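Local coordinates for uncharacterized protein (Parabacteroides merdae, PDB 4R7F) that is of unknown function but folds into three immunoglobulin-like beta-sandwich domains, one related to the first domain of type 9 secretion system plug proteins, at residues A[224-238]-A[338-350]. Residues are numbered along the deposited sequence; the frame is centred on the assembly and turned at random.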
ATOM      1  N   TYR A 224      -1.324 -14.644  -5.996  1.00 30.18           N
ATOM      2  CA  TYR A 224      -0.684 -15.306  -7.098  1.00 29.57           C
ATOM      3  C   TYR A 224       0.331 -16.260  -6.507  1.00 30.98           C
ATOM      4  O   TYR A 224       0.864 -16.072  -5.381  1.00 32.00           O
ATOM      5  CB  TYR A 224       0.013 -14.304  -8.044  1.00 27.10           C
ATOM      6  CG  TYR A 224      -0.912 -13.520  -8.943  1.00 25.25           C
ATOM      7  CD1 TYR A 224      -1.782 -12.604  -8.438  1.00 30.76           C
ATOM      8  CD2 TYR A 224      -0.894 -13.697 -10.334  1.00 26.23           C
ATOM      9  CE1 TYR A 224      -2.643 -11.886  -9.265  1.00 27.81           C
ATOM     10  CE2 TYR A 224      -1.743 -13.006 -11.162  1.00 26.21           C
ATOM     11  CZ  TYR A 224      -2.615 -12.077 -10.627  1.00 33.46           C
ATOM     12  OH  TYR A 224      -3.480 -11.362 -11.432  1.00 24.22           O
ATOM     13  N   ARG A 225       0.566 -17.310  -7.284  1.00 30.31           N
ATOM     14  CA  ARG A 225       1.609 -18.264  -7.026  1.00 31.37           C
ATOM     15  C   ARG A 225       2.944 -17.622  -7.318  1.00 34.69           C
ATOM     16  O   ARG A 225       3.052 -16.755  -8.215  1.00 28.57           O
ATOM     17  CB  ARG A 225       1.448 -19.491  -7.930  1.00 30.11           C
ATOM     18  CG  ARG A 225       0.194 -20.306  -7.675  1.00 30.54           C
ATOM     19  CD  ARG A 225      -0.106 -21.210  -8.858  1.00 29.94           C
ATOM     20  NE  ARG A 225      -1.441 -21.762  -8.831  1.00 29.85           N
ATOM     21  CZ  ARG A 225      -1.795 -22.867  -8.184  1.00 28.33           C
ATOM     22  NH1 ARG A 225      -0.923 -23.562  -7.467  1.00 31.61           N
ATOM     23  NH2 ARG A 225      -3.044 -23.273  -8.256  1.00 32.10           N
ATOM     24  N   ARG A 226       3.967 -18.054  -6.574  1.00 33.97           N
ATOM     25  CA  ARG A 226       5.314 -17.467  -6.721  1.00 35.82           C
ATOM     26  C   ARG A 226       6.344 -18.542  -6.890  1.00 28.83           C
ATOM     27  O   ARG A 226       6.187 -19.678  -6.415  1.00 35.54           O
ATOM     28  CB  ARG A 226       5.683 -16.556  -5.546  1.00 38.40           C
ATOM     29  CG  ARG A 226       4.758 -15.350  -5.369  1.00 49.38           C
ATOM     30  CD  ARG A 226       4.685 -14.858  -3.929  1.00 55.98           C
ATOM     31  NE  ARG A 226       6.001 -14.487  -3.370  1.00 68.60           N
ATOM     32  CZ  ARG A 226       6.471 -14.849  -2.170  1.00 65.70           C
ATOM     33  NH1 ARG A 226       5.758 -15.607  -1.335  1.00 70.57           N
ATOM     34  NH2 ARG A 226       7.672 -14.442  -1.789  1.00 95.96           N
HETATM   35  N   MSE A 227       7.414 -18.139  -7.566  1.00 28.63           N
HETATM   36  CA  MSE A 227       8.473 -19.024  -8.019  1.00 33.68           C
HETATM   37  C   MSE A 227       9.662 -18.124  -8.245  1.00 35.56           C
HETATM   38  O   MSE A 227       9.485 -16.968  -8.625  1.00 34.30           O
HETATM   39  CB  MSE A 227       7.794 -19.571  -9.279  1.00 38.69           C
HETATM   40  CG  MSE A 227       8.621 -20.249 -10.299  1.00 36.59           C
HETATM   41 SE   MSE A 227       9.543 -19.010 -11.448  0.75 30.72          SE
HETATM   42  CE  MSE A 227       8.590 -18.943 -13.150  1.00 36.50           C
ATOM     43  N   GLU A 228      10.874 -18.617  -8.002  1.00 37.91           N
ATOM     44  CA  GLU A 228      12.101 -17.825  -8.209  1.00 43.52           C
ATOM     45  C   GLU A 228      13.214 -18.736  -8.632  1.00 37.29           C
ATOM     46  O   GLU A 228      13.364 -19.822  -8.076  1.00 35.03           O
ATOM     47  CB  GLU A 228      12.607 -17.180  -6.925  1.00 46.01           C
ATOM     48  CG  GLU A 228      11.738 -16.129  -6.277  1.00 73.13           C
ATOM     49  CD  GLU A 228      12.456 -15.450  -5.116  1.00 80.96           C
ATOM     50  OE1 GLU A 228      13.708 -15.501  -5.098  1.00 56.43           O
ATOM     51  OE2 GLU A 228      11.771 -14.878  -4.228  1.00 91.70           O
ATOM     52  N   PHE A 229      14.031 -18.277  -9.571  1.00 37.04           N
ATOM     53  CA  PHE A 229      15.210 -19.039  -9.960  1.00 35.25           C
ATOM     54  C   PHE A 229      16.338 -18.087 -10.285  1.00 41.42           C
ATOM     55  O   PHE A 229      16.577 -17.732 -11.439  1.00 41.12           O
ATOM     56  CB  PHE A 229      14.929 -20.036 -11.086  1.00 37.46           C
ATOM     57  CG  PHE A 229      14.468 -19.411 -12.389  1.00 39.70           C
ATOM     58  CD1 PHE A 229      13.160 -18.951 -12.547  1.00 29.48           C
ATOM     59  CD2 PHE A 229      15.326 -19.355 -13.484  1.00 36.45           C
ATOM     60  CE1 PHE A 229      12.746 -18.410 -13.759  1.00 33.25           C
ATOM     61  CE2 PHE A 229      14.919 -18.800 -14.687  1.00 36.73           C
ATOM     62  CZ  PHE A 229      13.628 -18.323 -14.829  1.00 29.89           C
ATOM     63  N   LEU A 230      17.053 -17.727  -9.223  1.00 40.41           N
ATOM     64  CA  LEU A 230      18.091 -16.732  -9.263  1.00 45.52           C
ATOM     65  C   LEU A 230      19.469 -17.303  -9.581  1.00 43.81           C
ATOM     66  O   LEU A 230      20.393 -16.543  -9.881  1.00 46.08           O
ATOM     67  CB  LEU A 230      18.144 -16.009  -7.931  1.00 53.09           C
ATOM     68  CG  LEU A 230      16.856 -15.376  -7.434  1.00 57.34           C
ATOM     69  CD1 LEU A 230      17.150 -14.615  -6.145  1.00 58.94           C
ATOM     70  CD2 LEU A 230      16.246 -14.461  -8.483  1.00 54.21           C
ATOM     71  N   SER A 231      19.609 -18.626  -9.524  1.00 51.15           N
ATOM     72  CA  SER A 231      20.798 -19.281 -10.063  1.00 55.33           C
ATOM     73  C   SER A 231      20.498 -20.719 -10.423  1.00 56.48           C
ATOM     74  O   SER A 231      19.417 -21.229 -10.092  1.00 52.90           O
ATOM     75  CB  SER A 231      21.954 -19.247  -9.053  1.00 66.10           C
ATOM     76  OG  SER A 231      21.854 -20.303  -8.124  1.00 55.23           O
ATOM     77  N   ASN A 232      21.465 -21.361 -11.086  1.00 47.49           N
ATOM     78  CA  ASN A 232      21.421 -22.814 -11.310  1.00 55.06           C
ATOM     79  C   ASN A 232      22.022 -23.707 -10.196  1.00 46.91           C
ATOM     80  O   ASN A 232      22.065 -24.918 -10.351  1.00 49.75           O
ATOM     81  CB  ASN A 232      22.071 -23.200 -12.658  1.00 56.84           C
ATOM     82  CG  ASN A 232      23.484 -22.671 -12.826  1.00 52.59           C
ATOM     83  OD1 ASN A 232      24.237 -22.506 -11.879  1.00 65.09           O
ATOM     84  ND2 ASN A 232      23.836 -22.389 -14.051  1.00 65.51           N
ATOM     85  N   LYS A 233      22.476 -23.122  -9.093  1.00 53.71           N
ATOM     86  CA  LYS A 233      23.262 -23.877  -8.094  1.00 64.40           C
ATOM     87  C   LYS A 233      22.344 -24.506  -7.066  1.00 58.87           C
ATOM     88  O   LYS A 233      22.483 -25.677  -6.745  1.00 70.42           O
ATOM     89  CB  LYS A 233      24.296 -22.986  -7.376  1.00 70.85           C
ATOM     90  CG  LYS A 233      25.162 -22.101  -8.267  1.00 70.98           C
ATOM     91  CD  LYS A 233      26.314 -22.856  -8.894  1.00 83.56           C
ATOM     92  CE  LYS A 233      26.960 -22.060 -10.020  1.00 93.47           C
ATOM     93  NZ  LYS A 233      27.391 -22.971 -11.119  1.00 93.10           N
ATOM     94  N   TYR A 234      21.412 -23.720  -6.545  1.00 61.59           N
ATOM     95  CA  TYR A 234      20.423 -24.231  -5.610  1.00 59.88           C
ATOM     96  C   TYR A 234      19.041 -24.115  -6.222  1.00 54.60           C
ATOM     97  O   TYR A 234      18.838 -23.403  -7.207  1.00 51.99           O
ATOM     98  CB  TYR A 234      20.477 -23.470  -4.272  1.00 61.11           C
ATOM     99  CG  TYR A 234      20.204 -21.994  -4.388  1.00 61.36           C
ATOM    100  CD1 TYR A 234      21.216 -21.107  -4.736  1.00 74.41           C
ATOM    101  CD2 TYR A 234      18.927 -21.476  -4.139  1.00 72.60           C
ATOM    102  CE1 TYR A 234      20.967 -19.745  -4.849  1.00 85.32           C
ATOM    103  CE2 TYR A 234      18.666 -20.114  -4.251  1.00 77.00           C
ATOM    104  CZ  TYR A 234      19.692 -19.257  -4.611  1.00 77.49           C
ATOM    105  OH  TYR A 234      19.462 -17.909  -4.712  1.00 83.94           O
ATOM    106  N   ASN A 235      18.098 -24.815  -5.609  1.00 61.00           N
ATOM    107  CA  ASN A 235      16.705 -24.767  -5.992  1.00 51.10           C
ATOM    108  C   ASN A 235      16.014 -23.628  -5.287  1.00 46.12           C
ATOM    109  O   ASN A 235      15.917 -23.632  -4.069  1.00 45.99           O
ATOM    110  CB  ASN A 235      16.034 -26.080  -5.617  1.00 48.09           C
ATOM    111  CG  ASN A 235      16.570 -27.251  -6.413  1.00 49.15           C
ATOM    112  OD1 ASN A 235      16.919 -27.137  -7.593  1.00 58.54           O
ATOM    113  ND2 ASN A 235      16.620 -28.390  -5.775  1.00 51.57           N
ATOM    114  N   GLY A 236      15.534 -22.645  -6.041  1.00 47.30           N
ATOM    115  CA  GLY A 236      14.845 -21.511  -5.434  1.00 39.64           C
ATOM    116  C   GLY A 236      13.424 -21.861  -5.002  1.00 37.50           C
ATOM    117  O   GLY A 236      13.025 -23.025  -4.978  1.00 39.54           O
HETATM  118  N   MSE A 237      12.666 -20.830  -4.652  1.00 37.90           N
HETATM  119  CA  MSE A 237      11.294 -20.973  -4.185  1.00 33.14           C
HETATM  120  C   MSE A 237      10.496 -21.673  -5.237  1.00 41.51           C
HETATM  121  O   MSE A 237      10.464 -21.247  -6.398  1.00 37.36           O
HETATM  122  CB  MSE A 237      10.733 -19.577  -3.968  1.00 35.74           C
HETATM  123  CG  MSE A 237       9.248 -19.547  -3.576  1.00 41.85           C
HETATM  124 SE   MSE A 237       8.712 -17.663  -3.403  0.75 50.05          SE
HETATM  125  CE  MSE A 237       9.703 -17.065  -1.795  1.00 66.59           C
ATOM    126  N   HIS A 238       9.831 -22.743  -4.824  1.00 36.51           N
ATOM    127  CA  HIS A 238       8.943 -23.524  -5.674  1.00 37.18           C
ATOM    128  C   HIS A 238       9.662 -24.253  -6.785  1.00 39.26           C
ATOM    129  O   HIS A 238       9.039 -24.673  -7.749  1.00 36.06           O
ATOM    130  CB  HIS A 238       7.806 -22.655  -6.237  1.00 34.84           C
ATOM    131  CG  HIS A 238       6.543 -23.408  -6.484  1.00 35.85           C
ATOM    132  ND1 HIS A 238       5.834 -24.023  -5.473  1.00 36.92           N
ATOM    133  CD2 HIS A 238       5.853 -23.647  -7.630  1.00 41.52           C
ATOM    134  CE1 HIS A 238       4.743 -24.582  -5.979  1.00 35.07           C
ATOM    135  NE2 HIS A 238       4.738 -24.368  -7.288  1.00 41.12           N
ATOM    136  N   LEU A 338      10.373 -20.472 -22.017  1.00 43.38           N
ATOM    137  CA  LEU A 338      11.678 -19.866 -21.864  1.00 33.84           C
ATOM    138  C   LEU A 338      11.523 -18.486 -21.210  1.00 31.53           C
ATOM    139  O   LEU A 338      10.934 -17.573 -21.774  1.00 36.93           O
ATOM    140  CB  LEU A 338      12.359 -19.738 -23.221  1.00 35.87           C
ATOM    141  CG  LEU A 338      13.831 -19.307 -23.217  1.00 35.94           C
ATOM    142  CD1 LEU A 338      14.731 -20.476 -22.838  1.00 38.68           C
ATOM    143  CD2 LEU A 338      14.262 -18.757 -24.568  1.00 30.87           C
ATOM    144  N   LEU A 339      12.118 -18.372 -20.033  1.00 29.03           N
ATOM    145  CA  LEU A 339      12.012 -17.244 -19.136  1.00 33.52           C
ATOM    146  C   LEU A 339      13.401 -16.812 -18.639  1.00 36.36           C
ATOM    147  O   LEU A 339      14.305 -17.643 -18.377  1.00 35.36           O
ATOM    148  CB  LEU A 339      11.148 -17.621 -17.914  1.00 28.40           C
ATOM    149  CG  LEU A 339       9.659 -17.858 -18.213  1.00 27.99           C
ATOM    150  CD1 LEU A 339       8.920 -18.367 -16.994  1.00 28.19           C
ATOM    151  CD2 LEU A 339       9.007 -16.585 -18.708  1.00 30.01           C
ATOM    152  N   LYS A 340      13.546 -15.500 -18.522  1.00 39.54           N
ATOM    153  CA  LYS A 340      14.709 -14.870 -17.912  1.00 33.18           C
ATOM    154  C   LYS A 340      14.632 -15.007 -16.407  1.00 32.62           C
ATOM    155  O   LYS A 340      13.571 -14.837 -15.790  1.00 38.83           O
ATOM    156  CB  LYS A 340      14.750 -13.405 -18.307  1.00 33.24           C
ATOM    157  CG  LYS A 340      16.055 -12.682 -18.063  1.00 40.35           C
ATOM    158  CD  LYS A 340      15.929 -11.218 -18.500  1.00 41.97           C
ATOM    159  CE  LYS A 340      17.283 -10.551 -18.659  1.00 41.51           C
ATOM    160  NZ  LYS A 340      17.235  -9.408 -19.606  1.00 48.95           N
ATOM    161  N   GLN A 341      15.770 -15.317 -15.817  1.00 35.53           N
ATOM    162  CA  GLN A 341      15.881 -15.511 -14.384  1.00 31.07           C
ATOM    163  C   GLN A 341      15.314 -14.362 -13.554  1.00 30.40           C
ATOM    164  O   GLN A 341      15.528 -13.189 -13.885  1.00 29.09           O
ATOM    165  CB  GLN A 341      17.340 -15.662 -13.995  1.00 33.75           C
ATOM    166  CG  GLN A 341      18.011 -16.904 -14.481  1.00 35.32           C
ATOM    167  CD  GLN A 341      19.463 -16.887 -14.069  1.00 47.71           C
ATOM    168  OE1 GLN A 341      20.284 -16.200 -14.688  1.00 37.98           O
ATOM    169  NE2 GLN A 341      19.780 -17.611 -13.003  1.00 47.91           N
ATOM    170  N   GLY A 342      14.662 -14.720 -12.448  1.00 29.23           N
ATOM    171  CA  GLY A 342      14.061 -13.744 -11.543  1.00 31.89           C
ATOM    172  C   GLY A 342      12.981 -14.343 -10.640  1.00 32.84           C
ATOM    173  O   GLY A 342      12.899 -15.570 -10.482  1.00 32.82           O
ATOM    174  N   SER A 343      12.161 -13.463 -10.056  1.00 35.68           N
ATOM    175  CA  SER A 343      10.993 -13.837  -9.235  1.00 36.88           C
ATOM    176  C   SER A 343       9.759 -13.610 -10.055  1.00 32.44           C
ATOM    177  O   SER A 343       9.544 -12.500 -10.557  1.00 33.31           O
ATOM    178  CB  SER A 343      10.880 -12.981  -7.959  1.00 35.90           C
ATOM    179  OG  SER A 343      12.100 -12.973  -7.241  1.00 81.80           O
ATOM    180  N   TYR A 344       8.931 -14.639 -10.164  1.00 32.70           N
ATOM    181  CA  TYR A 344       7.691 -14.561 -10.962  1.00 32.71           C
ATOM    182  C   TYR A 344       6.446 -14.801 -10.124  1.00 30.65           C
ATOM    183  O   TYR A 344       6.393 -15.760  -9.343  1.00 38.52           O
ATOM    184  CB  TYR A 344       7.741 -15.574 -12.127  1.00 28.18           C
ATOM    185  CG  TYR A 344       8.686 -15.164 -13.259  1.00 28.08           C
ATOM    186  CD1 TYR A 344      10.082 -15.265 -13.125  1.00 34.14           C
ATOM    187  CD2 TYR A 344       8.182 -14.688 -14.482  1.00 27.85           C
ATOM    188  CE1 TYR A 344      10.935 -14.888 -14.157  1.00 28.69           C
ATOM    189  CE2 TYR A 344       9.026 -14.301 -15.500  1.00 29.16           C
ATOM    190  CZ  TYR A 344      10.403 -14.392 -15.330  1.00 29.68           C
ATOM    191  OH  TYR A 344      11.217 -14.008 -16.367  1.00 33.04           O
ATOM    192  N   ASN A 345       5.448 -13.928 -10.285  1.00 29.81           N
ATOM    193  CA  ASN A 345       4.073 -14.264  -9.912  1.00 29.98           C
ATOM    194  C   ASN A 345       3.383 -14.951 -11.110  1.00 29.75           C
ATOM    195  O   ASN A 345       3.606 -14.593 -12.268  1.00 27.73           O
ATOM    196  CB  ASN A 345       3.230 -13.016  -9.610  1.00 30.92           C
ATOM    197  CG  ASN A 345       3.564 -12.312  -8.290  1.00 32.73           C
ATOM    198  OD1 ASN A 345       2.743 -11.553  -7.799  1.00 34.42           O
ATOM    199  ND2 ASN A 345       4.741 -12.513  -7.740  1.00 28.43           N
ATOM    200  N   TYR A 346       2.465 -15.860 -10.829  1.00 30.81           N
ATOM    201  CA  TYR A 346       1.701 -16.502 -11.870  1.00 28.12           C
ATOM    202  C   TYR A 346       0.455 -17.149 -11.303  1.00 28.28           C
ATOM    203  O   TYR A 346       0.363 -17.379 -10.113  1.00 29.34           O
ATOM    204  CB  TYR A 346       2.556 -17.545 -12.635  1.00 29.50           C
ATOM    205  CG  TYR A 346       2.908 -18.811 -11.863  1.00 26.06           C
ATOM    206  CD1 TYR A 346       3.959 -18.850 -10.953  1.00 25.11           C
ATOM    207  CD2 TYR A 346       2.200 -19.983 -12.072  1.00 25.22           C
ATOM    208  CE1 TYR A 346       4.276 -20.045 -10.278  1.00 28.45           C
ATOM    209  CE2 TYR A 346       2.505 -21.156 -11.398  1.00 27.54           C
ATOM    210  CZ  TYR A 346       3.527 -21.191 -10.495  1.00 27.70           C
ATOM    211  OH  TYR A 346       3.797 -22.399  -9.862  1.00 28.47           O
ATOM    212  N   GLN A 347      -0.502 -17.441 -12.180  1.00 31.42           N
ATOM    213  CA  GLN A 347      -1.677 -18.189 -11.807  1.00 26.96           C
ATOM    214  C   GLN A 347      -2.281 -18.808 -13.045  1.00 29.10           C
ATOM    215  O   GLN A 347      -1.837 -18.583 -14.191  1.00 29.99           O
ATOM    216  CB  GLN A 347      -2.693 -17.284 -11.137  1.00 26.40           C
ATOM    217  CG  GLN A 347      -3.317 -16.316 -12.094  1.00 26.72           C
ATOM    218  CD  GLN A 347      -4.319 -15.368 -11.451  1.00 29.03           C
ATOM    219  OE1 GLN A 347      -4.713 -15.511 -10.291  1.00 29.14           O
ATOM    220  NE2 GLN A 347      -4.745 -14.382 -12.225  1.00 24.45           N
ATOM    221  N   TYR A 348      -3.329 -19.564 -12.800  1.00 27.87           N
ATOM    222  CA  TYR A 348      -3.969 -20.354 -13.798  1.00 27.40           C
ATOM    223  C   TYR A 348      -5.426 -19.926 -13.906  1.00 26.05           C
ATOM    224  O   TYR A 348      -6.183 -20.037 -12.952  1.00 29.06           O
ATOM    225  CB  TYR A 348      -3.897 -21.824 -13.389  1.00 27.22           C
ATOM    226  CG  TYR A 348      -2.500 -22.425 -13.344  1.00 34.06           C
ATOM    227  CD1 TYR A 348      -1.768 -22.707 -14.512  1.00 30.20           C
ATOM    228  CD2 TYR A 348      -1.938 -22.779 -12.135  1.00 33.23           C
ATOM    229  CE1 TYR A 348      -0.514 -23.291 -14.438  1.00 32.15           C
ATOM    230  CE2 TYR A 348      -0.692 -23.346 -12.063  1.00 27.30           C
ATOM    231  CZ  TYR A 348       0.024 -23.596 -13.194  1.00 29.83           C
ATOM    232  OH  TYR A 348       1.260 -24.192 -13.039  1.00 27.81           O
ATOM    233  N   LEU A 349      -5.811 -19.452 -15.078  1.00 25.41           N
ATOM    234  CA  LEU A 349      -7.166 -19.014 -15.303  1.00 29.93           C
ATOM    235  C   LEU A 349      -7.857 -19.995 -16.228  1.00 28.30           C
ATOM    236  O   LEU A 349      -7.256 -20.503 -17.143  1.00 28.29           O
ATOM    237  CB  LEU A 349      -7.177 -17.637 -15.955  1.00 25.80           C
ATOM    238  CG  LEU A 349      -6.662 -16.443 -15.164  1.00 27.26           C
ATOM    239  CD1 LEU A 349      -6.841 -15.190 -16.025  1.00 30.38           C
ATOM    240  CD2 LEU A 349      -7.420 -16.292 -13.858  1.00 26.48           C
ATOM    241  N   PHE A 350      -9.128 -20.221 -15.969  1.00 24.86           N
ATOM    242  CA  PHE A 350     -10.014 -20.992 -16.803  1.00 25.93           C
ATOM    243  C   PHE A 350     -10.864 -20.048 -17.676  1.00 25.00           C
ATOM    244  O   PHE A 350     -11.477 -19.116 -17.163  1.00 30.94           O
ATOM    245  CB  PHE A 350     -10.942 -21.794 -15.871  1.00 27.40           C
ATOM    246  CG  PHE A 350     -11.940 -22.628 -16.573  1.00 30.93           C
ATOM    247  CD1 PHE A 350     -11.547 -23.753 -17.282  1.00 37.30           C
ATOM    248  CD2 PHE A 350     -13.284 -22.299 -16.529  1.00 31.55           C
ATOM    249  CE1 PHE A 350     -12.481 -24.536 -17.950  1.00 36.71           C
ATOM    250  CE2 PHE A 350     -14.221 -23.078 -17.187  1.00 32.96           C
ATOM    251  CZ  PHE A 350     -13.818 -24.207 -17.885  1.00 36.41           C
TER
HETATM  252  O   HOH W   1      -6.191 -11.901 -11.107  1.00 21.16           O
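Two antiparallel strands of a beta-sandwich, 225-228 and 342-350, pair through Arg225 with Tyr346 and Met227 with Tyr344, both hydrogen-bonded pairs. Arg225 N bonds to Tyr346 O, and Tyr344 N meets Met227 O almost straight, at 173°; beyond the last pair, Phe229 N also bonds to Gly342 O. On the inward face, Arg225 CB sits over the centre of the Tyr346 ring in a CH-pi contact, 3.7 Å from the centroid, while Met227 CB meets the ring edge at CE1. Tyr346 can lie under the arginine because its CG stands between backbone N and carbonyl carbon (chi1 71°), which turns the ring back across the neighbouring strand. Its hydroxyl bonds to Asp256, which also takes His238, so tyrosine suits a site apolar at the ring and polar at the end. With an alanine at Tyr346, the aliphatic part of Arg225 would probably lose the ring face it lies on, and Asp256 one of its hydrogen-bond partners. Arginine fits because its aliphatic stem covers the ring while its charged end, with NE at the edge of the Tyr348 ring, reaches Glu364 in a salt bridge. The unbranched chain of Met227, built with selenium, turns at chi2, bringing CE 3.6 Å from Tyr344 CB. Phe229, a large apolar ring between the sheets, puts CZ 4.0 Å from Leu339 CB and touches Val251 and Val293. Near the magnesium site, the Tyr224 ring stacks on the Gln347 amide, planes 26° apart, and one water bridges Tyr224 OH and Gln347 NE2. Residues 338-340 end a strand of the facing sheet, so the chain passes from one sheet to the other around an aromatic and aliphatic filling, as in immunoglobulin-like beta-sandwiches.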